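Local coordinates for uncharacterized protein Q99UF4 (Staphylococcus aureus, PDB 3B2N), which probably acts as a LuxR-family response regulator that binds DNA to control transcription, its receiver domain presumably taking up the phosphoryl signal, at residues A[30-35]-A[46-51]. Residues are numbered along the deposited sequence; the frame is centred on the assembly and turned at random.
Sequences EILADT and EEYNPN
In this CheY-like receiver fold the edge strand 29-35 is followed by helix 38-48, and the contact closes where that helix runs out and the chain turns back toward the sheet: L32 and A33 of the strand meet Y48 and P50. L32 does most of the touching, and it does so with one methyl. Its CD2 lies 3.9 Å from CB of Y48 and 4.0 Å from CB of P50, so a single branch bridges the last helical turn and the proline beyond it. Both leucine torsions are far from staggered (chi1 -91°, chi2 21°), which may make the exact setting of the two methyls less certain than their general place. Y48 has CG anti to its carbonyl carbon (chi1 -71°); this turns the CE2 side of the ring toward A33, whose CB approaches CE2 obliquely at 4.3 Å. L32 O lies over one face of the ring, and CD of E47 over the opposite one, 3.6 Å from the plane and nearer the ring's margin than its centre. N49 leaves the helix with positive phi, and this reversal carries the chain round to the buried P50, at the entrance to strand 52-55. Strand 29-35, helix 38-48 and strand 52-55 form a beta-alpha-beta crossover that passes over the intervening strand 4-9 of the parallel sheet, order 2-1-3-4-5; L32 also touches S5 on that strand, and P50 touches I7. The two segments bury 174 Å² between them, both sides summed. Y48 remains exposed, while A33 also touches L44 of the helix.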
# COMPACT_ATOMS: atom_id res chain seq x y z
N GLU A 30 -6.53 -6.14 10.29
CA GLU A 30 -5.95 -5.36 11.39
C GLU A 30 -4.79 -4.50 10.85
O GLU A 30 -3.94 -4.98 10.08
CB GLU A 30 -5.49 -6.29 12.51
CG GLU A 30 -4.31 -7.15 12.16
CD GLU A 30 -3.78 -7.94 13.34
OE1 GLU A 30 -3.38 -9.11 13.12
OE2 GLU A 30 -3.74 -7.40 14.48
N ILE A 31 -4.79 -3.22 11.21
CA ILE A 31 -3.80 -2.25 10.75
C ILE A 31 -2.69 -2.26 11.78
O ILE A 31 -2.90 -1.87 12.94
CB ILE A 31 -4.37 -0.79 10.64
CG1 ILE A 31 -5.72 -0.74 9.86
CG2 ILE A 31 -3.35 0.16 10.01
CD1 ILE A 31 -5.72 -1.29 8.49
N LEU A 32 -1.50 -2.69 11.38
CA LEU A 32 -0.36 -2.73 12.31
C LEU A 32 0.34 -1.38 12.52
O LEU A 32 0.92 -1.14 13.57
CB LEU A 32 0.64 -3.77 11.84
CG LEU A 32 0.61 -5.21 12.28
CD1 LEU A 32 -0.74 -5.64 12.80
CD2 LEU A 32 1.10 -6.06 11.11
N ALA A 33 0.31 -0.51 11.50
CA ALA A 33 1.06 0.74 11.53
C ALA A 33 0.60 1.58 10.35
O ALA A 33 0.16 1.01 9.35
CB ALA A 33 2.60 0.45 11.40
N ASP A 34 0.72 2.90 10.44
CA ASP A 34 0.48 3.74 9.28
C ASP A 34 1.46 4.93 9.30
O ASP A 34 1.90 5.33 10.37
CB ASP A 34 -0.95 4.24 9.28
CG ASP A 34 -1.21 5.27 10.34
OD1 ASP A 34 -1.51 4.88 11.49
OD2 ASP A 34 -1.10 6.48 10.04
N THR A 35 1.77 5.51 8.14
CA THR A 35 2.79 6.58 8.11
C THR A 35 2.68 7.36 6.82
O THR A 35 2.08 6.88 5.87
CB THR A 35 4.28 6.02 8.26
OG1 THR A 35 5.22 7.07 8.14
CG2 THR A 35 4.60 4.99 7.17
N GLU A 46 9.56 -4.21 7.71
CA GLU A 46 10.54 -5.21 8.18
C GLU A 46 10.33 -5.59 9.65
O GLU A 46 10.44 -6.75 10.01
CB GLU A 46 11.98 -4.75 7.93
CG GLU A 46 12.33 -4.66 6.47
CD GLU A 46 13.64 -3.93 6.22
OE1 GLU A 46 14.34 -4.33 5.26
OE2 GLU A 46 13.96 -2.97 6.97
N GLU A 47 10.01 -4.61 10.48
CA GLU A 47 9.69 -4.88 11.87
C GLU A 47 8.45 -5.78 12.02
O GLU A 47 8.51 -6.77 12.77
CB GLU A 47 9.51 -3.58 12.68
CG GLU A 47 9.24 -3.79 14.17
CD GLU A 47 8.66 -2.56 14.88
OE1 GLU A 47 8.43 -2.64 16.11
OE2 GLU A 47 8.45 -1.51 14.23
N TYR A 48 7.34 -5.44 11.34
CA TYR A 48 6.04 -6.10 11.61
C TYR A 48 5.65 -7.25 10.67
O TYR A 48 4.73 -8.01 10.99
CB TYR A 48 4.88 -5.10 11.64
CG TYR A 48 4.86 -4.18 12.83
CD1 TYR A 48 4.43 -4.64 14.08
CD2 TYR A 48 5.27 -2.84 12.71
CE1 TYR A 48 4.41 -3.78 15.19
CE2 TYR A 48 5.27 -1.98 13.78
CZ TYR A 48 4.83 -2.45 15.03
OH TYR A 48 4.82 -1.59 16.12
N ASN A 49 6.32 -7.37 9.51
CA ASN A 49 5.90 -8.30 8.44
C ASN A 49 4.37 -8.39 8.14
O ASN A 49 3.76 -9.45 8.32
CB ASN A 49 6.45 -9.69 8.75
CG ASN A 49 7.93 -9.65 9.04
OD1 ASN A 49 8.36 -9.65 10.21
ND2 ASN A 49 8.73 -9.58 7.96
N PRO A 50 3.74 -7.31 7.66
CA PRO A 50 2.29 -7.46 7.45
C PRO A 50 2.00 -8.36 6.24
O PRO A 50 2.86 -8.53 5.38
CB PRO A 50 1.82 -6.02 7.15
CG PRO A 50 3.04 -5.39 6.50
CD PRO A 50 4.23 -5.99 7.22
N ASN A 51 0.79 -8.91 6.16
CA ASN A 51 0.39 -9.70 4.99
C ASN A 51 0.33 -8.83 3.71
O ASN A 51 0.74 -9.23 2.61
CB ASN A 51 -0.97 -10.34 5.28
CG ASN A 51 -0.94 -11.22 6.52
OD1 ASN A 51 -1.83 -11.17 7.37
ND2 ASN A 51 0.08 -12.03 6.63